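PDB 4R2F: extracellular solute-binding protein family 1 from Arthrobacter chlorophenolicus, which binds a beta-linked glucose disaccharide, laminaribiose, and probably delivers such sugars to an ABC-type importer as its extracellular solute-binding component. Local coordinates for residues 45-50 against 149-154; 61-66 against 329-334. All blocks are in the same frame, centred on the assembly; numbering follows the deposited sequence.

In the fold
Contact 1 lies deep in the protein, its centre about 9 Å from the centre of the chain, where loop 45-50 meets strand residues 149-154 beside the bound disaccharide. The centre of contact 2 is about 25 Å from the centre of the chain, at the partly buried junction of loop 61-66 with helix 322-335. The two loops flank the same helix, 50-61, one leading into it and the other following it. The contact centres are about 17 Å apart, yet the two meet where Val149 and Pro150 pack against Leu333. Both rest on aromatic rings, but contact 1 adds an amide and a sugar-binding carboxylate, whereas contact 2 is mostly apolar, with a single tyrosine hydroxyl anchored to the main chain.

Contact 1. Residues 45-50 against 149-154. With BGC (beta-D-glucopyranose), chain B; BGC (beta-D-glucopyranose), chain C.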
loop_
_atom_site.group_PDB
_atom_site.type_symbol
_atom_site.label_atom_id
_atom_site.label_comp_id
_atom_site.label_asym_id
_atom_site.label_seq_id
_atom_site.Cartn_x
_atom_site.Cartn_y
_atom_site.Cartn_z
ATOM N N MET A 45 -6.807 -8.764 -5.898
ATOM C CA MET A 45 -5.354 -8.857 -5.900
ATOM C C MET A 45 -4.939 -9.890 -4.830
ATOM O O MET A 45 -5.747 -10.267 -3.968
ATOM C CB MET A 45 -4.730 -7.488 -5.582
ATOM C CG MET A 45 -5.179 -6.315 -6.466
ATOM S SD MET A 45 -5.180 -6.597 -8.244
ATOM C CE MET A 45 -3.436 -6.666 -8.517
ATOM N N PRO A 46 -3.666 -10.291 -4.828
ATOM C CA PRO A 46 -3.179 -11.086 -3.724
ATOM C C PRO A 46 -2.806 -10.123 -2.614
ATOM O O PRO A 46 -1.667 -9.656 -2.533
ATOM C CB PRO A 46 -1.951 -11.820 -4.318
ATOM C CG PRO A 46 -1.978 -11.519 -5.790
ATOM C CD PRO A 46 -2.636 -10.173 -5.867
ATOM N N TRP A 47 -3.799 -9.757 -1.823
ATOM C CA TRP A 47 -3.642 -8.802 -0.738
ATOM C C TRP A 47 -2.781 -9.239 0.446
ATOM O O TRP A 47 -2.112 -8.430 1.063
ATOM C CB TRP A 47 -4.992 -8.242 -0.308
ATOM C CG TRP A 47 -5.552 -7.316 -1.339
ATOM C CD1 TRP A 47 -6.576 -7.565 -2.195
ATOM C CD2 TRP A 47 -5.086 -6.003 -1.646
ATOM N NE1 TRP A 47 -6.783 -6.488 -3.006
ATOM C CE2 TRP A 47 -5.884 -5.512 -2.684
ATOM C CE3 TRP A 47 -4.077 -5.192 -1.133
ATOM C CZ2 TRP A 47 -5.704 -4.250 -3.220
ATOM C CZ3 TRP A 47 -3.903 -3.942 -1.665
ATOM C CH2 TRP A 47 -4.709 -3.481 -2.698
ATOM N N ALA A 48 -2.861 -10.506 0.814
ATOM C CA ALA A 48 -2.083 -10.992 1.936
ATOM C C ALA A 48 -1.497 -12.373 1.651
ATOM O O ALA A 48 -0.733 -12.538 0.723
ATOM C CB ALA A 48 -2.918 -10.962 3.206
ATOM N N THR A 49 -1.846 -13.353 2.468
ATOM C CA THR A 49 -1.502 -14.740 2.226
ATOM C C THR A 49 -2.449 -15.379 1.226
ATOM O O THR A 49 -3.529 -14.875 0.964
ATOM C CB THR A 49 -1.533 -15.574 3.514
ATOM O OG1 THR A 49 -2.879 -15.674 3.979
ATOM C CG2 THR A 49 -0.672 -14.944 4.573
ATOM N N PRO A 50 -1.991 -16.595 0.696
ATOM C CA PRO A 50 -2.958 -17.240 -0.202
ATOM C C PRO A 50 -4.283 -17.504 0.503
ATOM O O PRO A 50 -5.311 -17.498 -0.150
ATOM C CB PRO A 50 -2.284 -18.556 -0.563
ATOM C CG PRO A 50 -0.860 -18.216 -0.616
ATOM C CD PRO A 50 -0.710 -17.461 0.656
ATOM N N VAL A 149 -15.366 3.084 -3.634
ATOM C CA VAL A 149 -15.717 3.020 -2.210
ATOM C C VAL A 149 -14.534 2.446 -1.426
ATOM O O VAL A 149 -13.997 1.388 -1.792
ATOM C CB VAL A 149 -16.965 2.137 -2.018
ATOM C CG1 VAL A 149 -17.347 2.052 -0.560
ATOM C CG2 VAL A 149 -18.122 2.662 -2.840
ATOM N N PRO A 150 -14.128 3.116 -0.331
ATOM C CA PRO A 150 -12.984 2.580 0.411
ATOM C C PRO A 150 -13.239 1.228 1.028
ATOM O O PRO A 150 -14.355 0.962 1.443
ATOM C CB PRO A 150 -12.776 3.610 1.533
ATOM C CG PRO A 150 -14.135 4.220 1.727
ATOM C CD PRO A 150 -14.698 4.301 0.340
ATOM N N TRP A 151 -12.216 0.379 1.119
ATOM C CA TRP A 151 -12.393 -0.912 1.816
ATOM C C TRP A 151 -11.308 -1.246 2.823
ATOM O O TRP A 151 -11.518 -2.046 3.726
ATOM C CB TRP A 151 -12.636 -2.072 0.819
ATOM C CG TRP A 151 -11.431 -2.657 0.133
ATOM C CD1 TRP A 151 -10.721 -2.107 -0.907
ATOM C CD2 TRP A 151 -10.799 -3.908 0.423
ATOM N NE1 TRP A 151 -9.677 -2.926 -1.254
ATOM C CE2 TRP A 151 -9.712 -4.047 -0.472
ATOM C CE3 TRP A 151 -11.054 -4.939 1.335
ATOM C CZ2 TRP A 151 -8.884 -5.174 -0.474
ATOM C CZ3 TRP A 151 -10.228 -6.033 1.343
ATOM C CH2 TRP A 151 -9.154 -6.151 0.431
ATOM N N GLN A 152 -10.138 -0.640 2.671
ATOM C CA GLN A 152 -9.082 -0.799 3.640
ATOM C C GLN A 152 -8.037 0.276 3.446
ATOM O O GLN A 152 -8.014 0.964 2.411
ATOM C CB GLN A 152 -8.437 -2.207 3.588
ATOM C CG GLN A 152 -8.085 -2.751 2.207
ATOM C CD GLN A 152 -6.613 -2.638 1.830
ATOM O OE1 GLN A 152 -5.941 -1.645 2.129
ATOM N NE2 GLN A 152 -6.112 -3.648 1.149
ATOM N N LEU A 153 -7.203 0.418 4.482
ATOM C CA LEU A 153 -6.137 1.364 4.521
ATOM C C LEU A 153 -4.835 0.630 4.699
ATOM O O LEU A 153 -4.572 0.048 5.745
ATOM C CB LEU A 153 -6.336 2.362 5.649
ATOM C CG LEU A 153 -7.561 3.275 5.555
ATOM C CD1 LEU A 153 -7.887 3.866 6.925
ATOM C CD2 LEU A 153 -7.318 4.348 4.520
ATOM N N ASP A 154 -4.001 0.672 3.675
ATOM C CA ASP A 154 -2.781 -0.130 3.682
ATOM C C ASP A 154 -1.667 0.796 4.106
ATOM O O ASP A 154 -1.184 1.604 3.323
ATOM C CB ASP A 154 -2.545 -0.728 2.301
ATOM C CG ASP A 154 -1.330 -1.659 2.239
ATOM O OD1 ASP A 154 -0.804 -2.086 3.287
ATOM O OD2 ASP A 154 -0.888 -1.937 1.111
HETATM C C2 BGC B . 0.595 -4.619 -0.468
HETATM C C3 BGC B . 0.569 -3.957 -1.855
HETATM C C4 BGC B . 1.848 -4.335 -2.615
HETATM C C5 BGC B . 2.034 -5.875 -2.624
HETATM C C6 BGC B . 3.255 -6.335 -3.431
HETATM C C1 BGC B . 0.869 -6.128 -0.607
HETATM O O1 BGC B . 0.987 -6.746 0.674
HETATM O O2 BGC B . -0.652 -4.371 0.204
HETATM O O3 BGC B . 0.378 -2.529 -1.672
HETATM O O4 BGC B . 1.856 -3.886 -3.975
HETATM O O5 BGC B . 2.129 -6.295 -1.291
HETATM O O6 BGC B . 4.428 -5.669 -2.958
HETATM C C2 BGC C . -1.062 -0.704 -2.176
HETATM C C3 BGC C . -1.856 -0.124 -3.348
HETATM C C4 BGC C . -0.908 0.265 -4.473
HETATM C C5 BGC C . -0.045 -0.927 -4.865
HETATM C C6 BGC C . 1.013 -0.550 -5.911
HETATM C C1 BGC C . -0.335 -1.919 -2.724
HETATM O O2 BGC C . -1.922 -1.065 -1.102
HETATM O O3 BGC C . -2.607 1.014 -2.927
HETATM O O4 BGC C . -1.656 0.641 -5.623
HETATM O O5 BGC C . 0.607 -1.471 -3.712
HETATM O O6 BGC C . 1.959 0.421 -5.411
#
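Trp47, in the loop after strand 40-44, is met by Trp151 and Gln152 of strand 145-161 across well-separated backbones, the closest CA atoms, those of Trp47 and Asp154, being 9.8 Å apart. Trp151 brings the edge of its six-membered ring to a face of the Trp47 indole in a T-shaped stack, the planes 77° apart. Trp151 CZ2 lies 3.5 Å from Trp47 NE1. Gln152 approaches that same face farther along, over the benzo half, and places its NE2 3.4 Å from Trp47 CE3. Its amide plane stands steeply to the indole, at 76°. With chi1 at 46°, Gln152 turns CG back over the centre of its neighbour's ring, Trp151, before the bend at chi2 carries the amide to Trp47. The opposite indole face receives CB of Met45. Hydrogen bonds from Trp47 NE1 to Thr98 and between Gln152 OE1 and Asn311 satisfy these buried polar atoms and should limit rotation of both groups.

At the indole edge, O2 of the chain C glucose lies in plane, 3.5 Å from Trp47 CZ3. That hydroxyl donates to Asp154 OD2 at 2.6 Å, and O2 of the chain B glucose donates to the same oxygen at 2.6 Å. The other carboxylate oxygen, OD1, forms a salt bridge with Arg156. One carboxylate thus reads a hydroxyl on each sugar unit, while Trp47, held by packing and its Thr98 bond, presents its ring edge to the laminaribiose; the arginine would be expected to keep Asp154 ionised as the acceptor.

Contact 2. Residues 61-66 against 329-334; sequences EGFSGA and VVYYLG
Phe63 lays its CA over one face of the Tyr331 ring, a CH-pi contact in which the carbon is 4.0 Å from the ring centroid and 19° off the normal. CB of Phe63 shares that face, 3.8 Å from Tyr331 CE2. The Phe63 ring itself meets Tyr331 differently: CG of the tyrosine lies at its edge, near its plane, with Phe63 CD1 3.8 Å from Tyr331 CG. Over one face of the phenylalanine is the backbone N of Gly65, as the loop curls back across the ring. The two aromatic planes meet obliquely, inclined at 55° with the ring centroids 5.6 Å apart.

Both side chains extend with CG anti to the main-chain nitrogen. In Tyr331 (chi1 163°) this sends the ring off the helix and against the loop, so that its far end reaches the peptide between Gly62 and Phe63. There the hydroxyl of Tyr331, OH, packs 3.4 Å from Gly62 C. Its hydrogen-bonding partner is the carbonyl of Ile59, in the last turn of helix 50-61, which ties the tip of the tyrosine to that helix while the ring packs against the loop that follows.

Within helix 322-335, Phe328 adds an edge-to-face partner for Phe63, and Tyr332 meets helix 50-61 at Tyr52, Ala56 and Ile59. Val329 and Leu333 face helix 117-126 and strand 306-316. Helix 322-335 is thereby lodged between helices 50-61 and 117-126 and against the sheet, with Tyr331 and Phe63 joining it to the loop that leads into strand 70-74.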
loop_
_atom_site.group_PDB
_atom_site.type_symbol
_atom_site.label_atom_id
_atom_site.label_comp_id
_atom_site.label_asym_id
_atom_site.label_seq_id
_atom_site.Cartn_x
_atom_site.Cartn_y
_atom_site.Cartn_z
ATOM N N GLU A 61 -18.235 -15.690 -4.242
ATOM C CA GLU A 61 -18.999 -16.718 -4.917
ATOM C C GLU A 61 -20.280 -17.039 -4.160
ATOM O O GLU A 61 -21.175 -17.675 -4.705
ATOM C CB GLU A 61 -18.110 -17.933 -5.227
ATOM C CG GLU A 61 -17.008 -17.501 -6.203
ATOM C CD GLU A 61 -16.148 -18.613 -6.792
ATOM O OE1 GLU A 61 -15.537 -18.355 -7.861
ATOM O OE2 GLU A 61 -16.053 -19.711 -6.202
ATOM N N GLY A 62 -20.401 -16.509 -2.944
ATOM C CA GLY A 62 -21.639 -16.582 -2.167
ATOM C C GLY A 62 -22.710 -15.590 -2.574
ATOM O O GLY A 62 -23.862 -15.723 -2.181
ATOM N N PHE A 63 -22.338 -14.591 -3.366
ATOM C CA PHE A 63 -23.282 -13.583 -3.836
ATOM C C PHE A 63 -24.366 -14.199 -4.710
ATOM O O PHE A 63 -24.078 -15.009 -5.588
ATOM C CB PHE A 63 -22.552 -12.521 -4.649
ATOM C CG PHE A 63 -23.452 -11.536 -5.326
ATOM C CD1 PHE A 63 -24.168 -10.611 -4.584
ATOM C CD2 PHE A 63 -23.577 -11.520 -6.715
ATOM C CE1 PHE A 63 -24.997 -9.694 -5.216
ATOM C CE2 PHE A 63 -24.400 -10.605 -7.350
ATOM C CZ PHE A 63 -25.113 -9.692 -6.602
ATOM N N SER A 64 -25.606 -13.941 -4.340
ATOM C CA SER A 64 -26.752 -14.390 -5.099
ATOM C C SER A 64 -27.805 -13.322 -4.950
ATOM O O SER A 64 -28.856 -13.546 -4.368
ATOM C CB SER A 64 -27.257 -15.713 -4.546
ATOM O OG SER A 64 -27.649 -15.543 -3.198
ATOM N N GLY A 65 -27.523 -12.147 -5.473
ATOM C CA GLY A 65 -28.418 -11.033 -5.295
ATOM C C GLY A 65 -28.720 -10.486 -6.653
ATOM O O GLY A 65 -27.875 -10.533 -7.527
ATOM N N ALA A 66 -29.926 -9.984 -6.839
ATOM C CA ALA A 66 -30.321 -9.459 -8.128
ATOM C C ALA A 66 -30.464 -10.609 -9.107
ATOM O O ALA A 66 -30.370 -10.429 -10.313
ATOM C CB ALA A 66 -29.301 -8.442 -8.622
ATOM N N VAL A 329 -21.401 -5.116 -4.754
ATOM C CA VAL A 329 -20.500 -4.289 -3.940
ATOM C C VAL A 329 -21.075 -4.108 -2.537
ATOM O O VAL A 329 -20.343 -4.160 -1.574
ATOM C CB VAL A 329 -20.158 -2.929 -4.589
ATOM C CG1 VAL A 329 -19.431 -2.006 -3.600
ATOM C CG2 VAL A 329 -19.318 -3.106 -5.852
ATOM N N VAL A 330 -22.387 -3.924 -2.428
ATOM C CA VAL A 330 -23.009 -3.741 -1.113
ATOM C C VAL A 330 -22.905 -5.039 -0.298
ATOM O O VAL A 330 -22.572 -5.038 0.911
ATOM C CB VAL A 330 -24.470 -3.278 -1.281
ATOM C CG1 VAL A 330 -25.215 -3.240 0.034
ATOM C CG2 VAL A 330 -24.497 -1.909 -1.940
ATOM N N TYR A 331 -23.177 -6.146 -0.964
ATOM C CA TYR A 331 -23.016 -7.463 -0.353
ATOM C C TYR A 331 -21.583 -7.658 0.146
ATOM O O TYR A 331 -21.346 -8.076 1.291
ATOM C CB TYR A 331 -23.416 -8.554 -1.373
ATOM C CG TYR A 331 -22.907 -9.933 -1.021
ATOM C CD1 TYR A 331 -23.617 -10.781 -0.157
ATOM C CD2 TYR A 331 -21.703 -10.382 -1.538
ATOM C CE1 TYR A 331 -23.125 -12.045 0.163
ATOM C CE2 TYR A 331 -21.211 -11.633 -1.233
ATOM C CZ TYR A 331 -21.914 -12.463 -0.382
ATOM O OH TYR A 331 -21.365 -13.696 -0.124
ATOM N N TYR A 332 -20.611 -7.344 -0.709
ATOM C CA TYR A 332 -19.208 -7.631 -0.377
ATOM C C TYR A 332 -18.763 -6.763 0.796
ATOM O O TYR A 332 -18.182 -7.264 1.741
ATOM C CB TYR A 332 -18.316 -7.433 -1.587
ATOM C CG TYR A 332 -16.923 -8.054 -1.517
ATOM C CD1 TYR A 332 -16.741 -9.429 -1.680
ATOM C CD2 TYR A 332 -15.787 -7.257 -1.359
ATOM C CE1 TYR A 332 -15.469 -10.000 -1.636
ATOM C CE2 TYR A 332 -14.505 -7.807 -1.325
ATOM C CZ TYR A 332 -14.344 -9.188 -1.463
ATOM O OH TYR A 332 -13.098 -9.768 -1.460
ATOM N N LEU A 333 -19.065 -5.469 0.756
ATOM C CA LEU A 333 -18.721 -4.595 1.899
ATOM C C LEU A 333 -19.300 -5.089 3.227
ATOM O O LEU A 333 -18.639 -4.993 4.263
ATOM C CB LEU A 333 -19.197 -3.172 1.647
ATOM C CG LEU A 333 -18.426 -2.432 0.574
ATOM C CD1 LEU A 333 -19.187 -1.180 0.210
ATOM C CD2 LEU A 333 -17.033 -2.110 1.086
ATOM N N GLY A 334 -20.505 -5.650 3.175
ATOM C CA GLY A 334 -21.174 -6.189 4.349
ATOM C C GLY A 334 -20.513 -7.417 4.968
ATOM O O GLY A 334 -20.750 -7.698 6.121
#